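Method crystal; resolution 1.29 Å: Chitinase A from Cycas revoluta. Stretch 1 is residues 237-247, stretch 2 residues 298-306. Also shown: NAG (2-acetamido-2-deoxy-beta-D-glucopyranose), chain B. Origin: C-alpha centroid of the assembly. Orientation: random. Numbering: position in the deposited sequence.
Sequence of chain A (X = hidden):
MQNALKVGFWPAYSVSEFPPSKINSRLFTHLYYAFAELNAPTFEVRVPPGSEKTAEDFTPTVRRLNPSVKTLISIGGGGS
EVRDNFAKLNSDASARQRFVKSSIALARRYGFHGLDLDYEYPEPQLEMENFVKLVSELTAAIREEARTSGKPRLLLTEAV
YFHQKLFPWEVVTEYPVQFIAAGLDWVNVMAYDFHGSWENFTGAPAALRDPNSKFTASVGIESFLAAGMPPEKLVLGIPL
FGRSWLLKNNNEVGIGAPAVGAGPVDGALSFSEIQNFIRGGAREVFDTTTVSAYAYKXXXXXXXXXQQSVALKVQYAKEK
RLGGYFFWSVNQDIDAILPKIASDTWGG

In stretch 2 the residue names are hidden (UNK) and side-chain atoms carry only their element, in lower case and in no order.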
ATOM      1  N   GLY A 237       2.814   3.091  -5.327  1.00  5.90           N
ATOM      2  CA  GLY A 237       2.428   3.508  -3.984  1.00  6.12           C
ATOM      3  C   GLY A 237       3.044   4.826  -3.573  1.00  6.06           C
ATOM      4  O   GLY A 237       4.217   5.089  -3.855  1.00  6.20           O
ATOM      5  N   ILE A 238       2.234   5.654  -2.915  1.00  5.91           N
ATOM      6  CA  ILE A 238       2.663   6.932  -2.359  1.00  6.06           C
ATOM      7  C   ILE A 238       2.156   6.985  -0.917  1.00  5.83           C
ATOM      8  O   ILE A 238       0.960   6.779  -0.675  1.00  5.63           O
ATOM      9  CB  ILE A 238       2.094   8.133  -3.164  1.00  6.26           C
ATOM     10  CG1 ILE A 238       2.482   8.032  -4.649  1.00  6.93           C
ATOM     11  CG2 ILE A 238       2.552   9.465  -2.553  1.00  6.70           C
ATOM     12  CD1 ILE A 238       1.790   9.033  -5.564  1.00  7.86           C
ATOM     13  N   PRO A 239       3.056   7.245   0.049  1.00  5.87           N
ATOM     14  CA  PRO A 239       2.622   7.280   1.443  1.00  6.02           C
ATOM     15  C   PRO A 239       1.928   8.588   1.819  1.00  5.98           C
ATOM     16  O   PRO A 239       2.310   9.663   1.340  1.00  6.31           O
ATOM     17  CB  PRO A 239       3.936   7.146   2.210  1.00  6.07           C
ATOM     18  CG  PRO A 239       4.941   7.794   1.329  1.00  6.34           C
ATOM     19  CD  PRO A 239       4.501   7.516  -0.086  1.00  6.09           C
ATOM     20  N   LEU A 240       0.907   8.483   2.667  1.00  6.11           N
ATOM     21  CA  LEU A 240       0.254   9.657   3.245  1.00  6.09           C
ATOM     22  C   LEU A 240       0.730   9.892   4.679  1.00  6.18           C
ATOM     23  O   LEU A 240       0.077  10.575   5.472  1.00  6.40           O
ATOM     24  CB  LEU A 240      -1.270   9.531   3.165  1.00  5.93           C
ATOM     25  CG  LEU A 240      -1.844   9.632   1.750  1.00  6.10           C
ATOM     26  CD1 LEU A 240      -3.342   9.387   1.766  1.00  6.33           C
ATOM     27  CD2 LEU A 240      -1.519  10.979   1.111  1.00  6.62           C
ATOM     28  N   PHE A 241       1.889   9.318   4.988  1.00  6.20           N
ATOM     29  CA  PHE A 241       2.564   9.508   6.255  1.00  6.45           C
ATOM     30  C   PHE A 241       4.033   9.777   5.971  1.00  6.40           C
ATOM     31  O   PHE A 241       4.536   9.456   4.889  1.00  6.47           O
ATOM     32  CB  PHE A 241       2.421   8.259   7.134  1.00  6.63           C
ATOM     33  CG  PHE A 241       3.146   7.051   6.595  1.00  7.04           C
ATOM     34  CD1 PHE A 241       2.541   6.217   5.660  1.00  7.61           C
ATOM     35  CD2 PHE A 241       4.444   6.758   7.009  1.00  7.86           C
ATOM     36  CE1 PHE A 241       3.214   5.108   5.151  1.00  7.94           C
ATOM     37  CE2 PHE A 241       5.123   5.649   6.502  1.00  8.25           C
ATOM     38  CZ  PHE A 241       4.505   4.825   5.572  1.00  8.36           C
ATOM     39  N   GLY A 242       4.712  10.361   6.951  1.00  6.53           N
ATOM     40  CA  GLY A 242       6.147  10.571   6.882  1.00  6.81           C
ATOM     41  C   GLY A 242       6.859   9.776   7.955  1.00  7.04           C
ATOM     42  O   GLY A 242       6.234   9.304   8.907  1.00  7.36           O
ATOM     43  N   ARG A 243       8.167   9.616   7.783  1.00  7.43           N
ATOM     44  CA  ARG A 243       9.017   8.997   8.791  1.00  7.93           C
ATOM     45  C   ARG A 243       9.767  10.084   9.545  1.00  7.86           C
ATOM     46  O   ARG A 243      10.308  11.013   8.937  1.00  7.46           O
ATOM     47  CB  ARG A 243       9.991   8.005   8.153  1.00  8.29           C
ATOM     48  CG  ARG A 243       9.338   6.737   7.620  1.00  9.40           C
ATOM     49  CD  ARG A 243       9.063   5.753   8.737  1.00 11.27           C
ATOM     50  NE  ARG A 243       8.233   4.640   8.292  1.00 12.19           N
ATOM     51  CZ  ARG A 243       7.571   3.829   9.111  1.00 12.62           C
ATOM     52  NH1 ARG A 243       7.637   4.003  10.426  1.00 13.44           N
ATOM     53  NH2 ARG A 243       6.838   2.845   8.613  1.00 12.99           N
ATOM     54  N   SER A 244       9.792   9.964  10.867  1.00  8.13           N
ATOM     55  CA  SER A 244      10.346  11.008  11.716  1.00  8.38           C
ATOM     56  C   SER A 244      11.528  10.532  12.544  1.00  8.51           C
ATOM     57  O   SER A 244      11.621   9.354  12.912  1.00  8.69           O
ATOM     58  CB  SER A 244       9.263  11.562  12.640  1.00  8.42           C
ATOM     59  OG  SER A 244       8.834  10.560  13.540  1.00  9.10           O
ATOM     60  N   TRP A 245      12.407  11.481  12.847  1.00  8.58           N
ATOM     61  CA  TRP A 245      13.598  11.259  13.650  1.00  9.02           C
ATOM     62  C   TRP A 245      13.687  12.341  14.715  1.00  9.24           C
ATOM     63  O   TRP A 245      13.120  13.430  14.561  1.00  9.13           O
ATOM     64  CB  TRP A 245      14.849  11.416  12.792  1.00  9.17           C
ATOM     65  CG  TRP A 245      15.214  10.318  11.842  1.00  9.46           C
ATOM     66  CD1 TRP A 245      16.133   9.329  12.050  1.00 10.07           C
ATOM     67  CD2 TRP A 245      14.740  10.145  10.500  1.00  9.76           C
ATOM     68  NE1 TRP A 245      16.240   8.536  10.935  1.00 10.14           N
ATOM     69  CE2 TRP A 245      15.396   9.014   9.969  1.00 10.09           C
ATOM     70  CE3 TRP A 245      13.807  10.821   9.704  1.00  9.76           C
ATOM     71  CZ2 TRP A 245      15.161   8.551   8.672  1.00 10.11           C
ATOM     72  CZ3 TRP A 245      13.568  10.353   8.414  1.00  9.58           C
ATOM     73  CH2 TRP A 245      14.243   9.228   7.915  1.00 10.17           C
ATOM     74  N   LEU A 246      14.428  12.044  15.779  1.00  9.64           N
ATOM     75  CA  LEU A 246      14.909  13.069  16.697  1.00 10.30           C
ATOM     76  C   LEU A 246      16.336  13.425  16.295  1.00 10.53           C
ATOM     77  O   LEU A 246      17.181  12.538  16.139  1.00 10.76           O
ATOM     78  CB  LEU A 246      14.862  12.582  18.147  1.00 10.68           C
ATOM     79  CG  LEU A 246      13.485  12.229  18.718  1.00 11.40           C
ATOM     80  CD1 LEU A 246      13.614  11.693  20.136  1.00 12.72           C
ATOM     81  CD2 LEU A 246      12.542  13.424  18.683  1.00 11.98           C
ATOM     82  N   LEU A 247      16.592  14.716  16.111  1.00 10.95           N
ATOM     83  CA  LEU A 247      17.901  15.193  15.673  1.00 11.35           C
ATOM     84  C   LEU A 247      18.918  15.170  16.801  1.00 11.91           C
ATOM     85  O   LEU A 247      18.590  15.471  17.953  1.00 11.74           O
ATOM     86  CB  LEU A 247      17.796  16.610  15.103  1.00 11.06           C
ATOM     87  CG  LEU A 247      16.955  16.797  13.838  1.00 10.85           C
ATOM     88  CD1 LEU A 247      16.735  18.273  13.570  1.00 10.60           C
ATOM     89  CD2 LEU A 247      17.596  16.121  12.634  1.00 10.68           C
ATOM     90  N   UNK A 298      12.949  22.507  16.111  1.00  8.68           N
ATOM     91  CA  UNK A 298      13.762  22.097  17.254  1.00  8.98           C
ATOM     92  C   UNK A 298      14.455  20.758  16.959  1.00  8.92           C
ATOM     93  O   UNK A 298      15.200  20.672  15.984  1.00  9.04           O
ATOM     94  c   UNK A 298      12.925  22.107  18.540  1.00  9.42           C
ATOM     95  c   UNK A 298      12.384  23.495  18.859  1.00 10.31           C
ATOM     96  o   UNK A 298      13.146  24.476  18.717  1.00 12.44           O
ATOM     97  o   UNK A 298      11.199  23.617  19.236  1.00 11.74           O
ATOM     98  N   UNK A 299      14.199  19.718  17.751  1.00  8.91           N
ATOM     99  CA  UNK A 299      14.853  18.423  17.523  1.00  9.07           C
ATOM    100  C   UNK A 299      14.034  17.393  16.733  1.00  8.86           C
ATOM    101  O   UNK A 299      14.397  16.218  16.691  1.00  9.13           O
ATOM    102  c   UNK A 299      15.348  17.820  18.848  1.00  9.46           C
ATOM    103  o   UNK A 299      13.129  17.949  19.752  1.00 11.58           O
ATOM    104  c   UNK A 299      14.217  17.369  19.751  1.00 10.07           C
ATOM    105  n   UNK A 299      14.473  16.328  20.537  1.00 11.16           N
ATOM    106  N   UNK A 300      12.944  17.824  16.101  1.00  8.43           N
ATOM    107  CA  UNK A 300      12.082  16.905  15.353  1.00  8.22           C
ATOM    108  C   UNK A 300      12.204  17.136  13.845  1.00  7.71           C
ATOM    109  O   UNK A 300      12.127  18.271  13.376  1.00  7.34           O
ATOM    110  c   UNK A 300      10.603  16.996  15.824  1.00  8.40           C
ATOM    111  c   UNK A 300       9.703  16.095  14.990  1.00  8.80           C
ATOM    112  c   UNK A 300      10.488  16.628  17.298  1.00  8.89           C
ATOM    113  N   UNK A 301      12.396  16.047  13.103  1.00  7.16           N
ATOM    114  CA  UNK A 301      12.596  16.083  11.657  1.00  6.99           C
ATOM    115  C   UNK A 301      11.720  15.004  11.041  1.00  6.84           C
ATOM    116  O   UNK A 301      11.719  13.866  11.508  1.00  7.06           O
ATOM    117  c   UNK A 301      14.600  14.288   6.172  1.00  7.67           C
ATOM    118  c   UNK A 301      15.130  15.982   7.740  1.00  7.47           C
ATOM    119  c   UNK A 301      15.306  17.192   9.609  1.00  6.95           C
ATOM    120  c   UNK A 301      15.212  15.484   6.435  1.00  7.49           C
ATOM    121  c   UNK A 301      14.061  15.778  11.351  1.00  7.02           C
ATOM    122  c   UNK A 301      14.574  16.098   9.965  1.00  7.20           C
ATOM    123  c   UNK A 301      14.454  15.295   8.776  1.00  7.28           C
ATOM    124  n   UNK A 301      15.638  17.135   8.278  1.00  7.78           N
ATOM    125  c   UNK A 301      13.918  13.580   7.174  1.00  7.47           C
ATOM    126  c   UNK A 301      13.841  14.070   8.482  1.00  7.51           C
ATOM    127  N   UNK A 302      10.982  15.349   9.992  1.00  6.67           N
ATOM    128  CA  UNK A 302      10.118  14.378   9.325  1.00  6.68           C
ATOM    129  C   UNK A 302      10.262  14.470   7.804  1.00  6.49           C
ATOM    130  O   UNK A 302      10.269  15.564   7.245  1.00  6.67           O
ATOM    131  c   UNK A 302       8.061  15.892   9.439  1.00  7.14           C
ATOM    132  c   UNK A 302       7.764  13.390   9.208  1.00  7.00           C
ATOM    133  c   UNK A 302       8.631  14.514   9.786  1.00  6.72           C
ATOM    134  N   UNK A 303      10.403  13.316   7.155  1.00  6.42           N
ATOM    135  CA  UNK A 303      10.450  13.236   5.694  1.00  6.43           C
ATOM    136  C   UNK A 303       9.155  12.647   5.174  1.00  6.26           C
ATOM    137  O   UNK A 303       8.645  11.674   5.734  1.00  6.61           O
ATOM    138  N   UNK A 304       8.622  13.228   4.101  1.00  6.54           N
ATOM    139  CA  UNK A 304       7.280  12.889   3.624  1.00  6.63           C
ATOM    140  C   UNK A 304       7.089  13.354   2.186  1.00  6.60           C
ATOM    141  O   UNK A 304       7.991  13.944   1.583  1.00  7.08           O
ATOM    142  c   UNK A 304       5.612  17.257   3.883  1.00  7.19           C
ATOM    143  c   UNK A 304       7.445  17.033   5.425  1.00  6.89           C
ATOM    144  c   UNK A 304       5.487  15.866   3.840  1.00  6.63           C
ATOM    145  c   UNK A 304       6.331  15.044   4.590  1.00  6.36           C
ATOM    146  o   UNK A 304       6.748  19.191   4.743  1.00  7.77           O
ATOM    147  c   UNK A 304       7.312  15.651   5.376  1.00  7.06           C
ATOM    148  c   UNK A 304       6.596  17.826   4.678  1.00  6.73           C
ATOM    149  c   UNK A 304       6.213  13.536   4.526  1.00  6.66           C
ATOM    150  N   UNK A 305       5.907  13.082   1.641  1.00  6.61           N
ATOM    151  CA  UNK A 305       5.520  13.607   0.342  1.00  6.79           C
ATOM    152  C   UNK A 305       4.575  14.785   0.505  1.00  6.94           C
ATOM    153  O   UNK A 305       3.643  14.740   1.311  1.00  7.02           O
ATOM    154  c   UNK A 305       5.913  11.652  -1.206  1.00  6.69           C
ATOM    155  o   UNK A 305       6.003  10.451  -0.875  1.00  6.63           O
ATOM    156  o   UNK A 305       6.640  12.180  -2.077  1.00  7.05           O
ATOM    157  c   UNK A 305       4.880  12.518  -0.518  1.00  6.68           C
ATOM    158  N   UNK A 306       4.830  15.844  -0.255  1.00  7.03           N
ATOM    159  CA  UNK A 306       3.959  17.013  -0.235  1.00  7.30           C
ATOM    160  C   UNK A 306       3.293  17.245  -1.586  1.00  7.23           C
ATOM    161  O   UNK A 306       3.369  16.402  -2.482  1.00  6.94           O
ATOM    162  c   UNK A 306       4.695  18.262   0.283  1.00  7.26           C
ATOM    163  o   UNK A 306       5.931  18.282  -1.794  1.00  7.12           O
ATOM    164  c   UNK A 306       5.720  18.816  -0.703  1.00  7.22           C
ATOM    165  n   UNK A 306       6.365  19.905  -0.307  1.00  7.69           N
TER
HETATM  166  C1  NAG B   2       0.574   0.153   8.959  1.00 16.76           C
HETATM  167  C2  NAG B   2       0.313   1.429   9.751  1.00 16.17           C
HETATM  168  C3  NAG B   2      -0.044   1.097  11.198  1.00 17.22           C
HETATM  169  C4  NAG B   2      -1.138   0.027  11.298  1.00 18.43           C
HETATM  170  C5  NAG B   2      -0.921  -1.128  10.307  1.00 18.20           C
HETATM  171  C6  NAG B   2      -2.164  -2.009  10.190  1.00 18.91           C
HETATM  172  C7  NAG B   2       1.477   3.439   8.999  1.00 13.09           C
HETATM  173  C8  NAG B   2       2.742   4.242   9.060  1.00 13.35           C
HETATM  174  N2  NAG B   2       1.466   2.311   9.708  1.00 14.38           N
HETATM  175  O3  NAG B   2      -0.470   2.279  11.842  1.00 17.26           O
HETATM  176  O4  NAG B   2      -1.149  -0.499  12.611  1.00 19.96           O
HETATM  177  O5  NAG B   2      -0.579  -0.666   9.009  1.00 17.18           O
HETATM  178  O6  NAG B   2      -3.216  -1.294   9.576  1.00 19.97           O
HETATM  179  O7  NAG B   2       0.528   3.834   8.322  1.00 11.93           O
HETATM  180  O   HOH W   1      17.123  14.996  20.325  1.00 15.68           O

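Position 298 has four side-chain atoms, two carbons with two oxygens on the second, a carboxylate whose end leads away from stretch 1; only its backbone side nears Leu247. It is Asp298, with backbone O 3.7 Å from Leu247 CD1.

Position 299 has the same skeleton, but the second carbon bears one oxygen and one nitrogen, an amide beside Leu246 and Leu247: Asn299. Its backbone O accepts from Leu247 N at 2.7 Å (N-H...O angle 167°). A water links the side chain back to stretch 1, accepting from Asn299 ND2 at 3.0 Å and donating to Leu247 O at 2.8 Å.

Position 300 carries three carbons branched at CB, one branch against Leu246: Val300. Its CG2 meets Leu246 CD2 at 4.1 Å, an apolar contact on one face of the sheet.

At position 301 one carbon leads to fused five- and six-membered rings of eight carbons and one nitrogen, an indole against Trp245 and Leu247, hence Trp301. Its CE3 comes within 3.5 Å of Trp245 CE3; the six-membered rings have centroids 5.4 Å apart and planes at 76°, an oblique pairing. Leu247 CD2 packs 3.8 Å from Trp301 CB.

Position 302 again shows three carbons branched at CB, touching Gly242 and Ser244: Val302. Its CG2 is 3.9 Å from Gly242 C, and its CB is 4.2 Å from Ser244 CB.

Position 303 has no side-chain atom, and its backbone faces Arg243: Gly303. An ideal CB here would be crowded by Trp301 CZ3 at 3.2 Å.

Position 304 has one carbon, beside Gly242, then a six-carbon ring bearing an oxygen: Tyr304. Its CB lies 3.8 Å from Gly242 CA, while the end of the side chain leads away from stretch 1.

Position 305 repeats the two-carbon, two-oxygen pattern, against Ile238 and Pro239: Asp305. Its CB points toward stretch 1, and OD2 approaches Pro239 CD at 3.4 Å.

Position 306 has two carbons, with one oxygen and one nitrogen on the second, and no contact with stretch 1: Asn306. At the N-cap position, its side chain caps a backbone N just past the stretch.

The contact is an antiparallel strand pairing, with axes at 151°. Reciprocal backbone bonds set the register: Arg243 N to Gly303 O and Gly303 N to Arg243 O, both 2.9 Å, then Trp245 N to Trp301 O at 2.8 Å and Trp301 N to Trp245 O at 3.1 Å. The alternation places the two tryptophans on one face and the Ser244-Val302 and Leu246-Val300 pairs on the other. Together the stretches bury 680 Å².

Stretch 2 (298-306) DNVWVGYDN
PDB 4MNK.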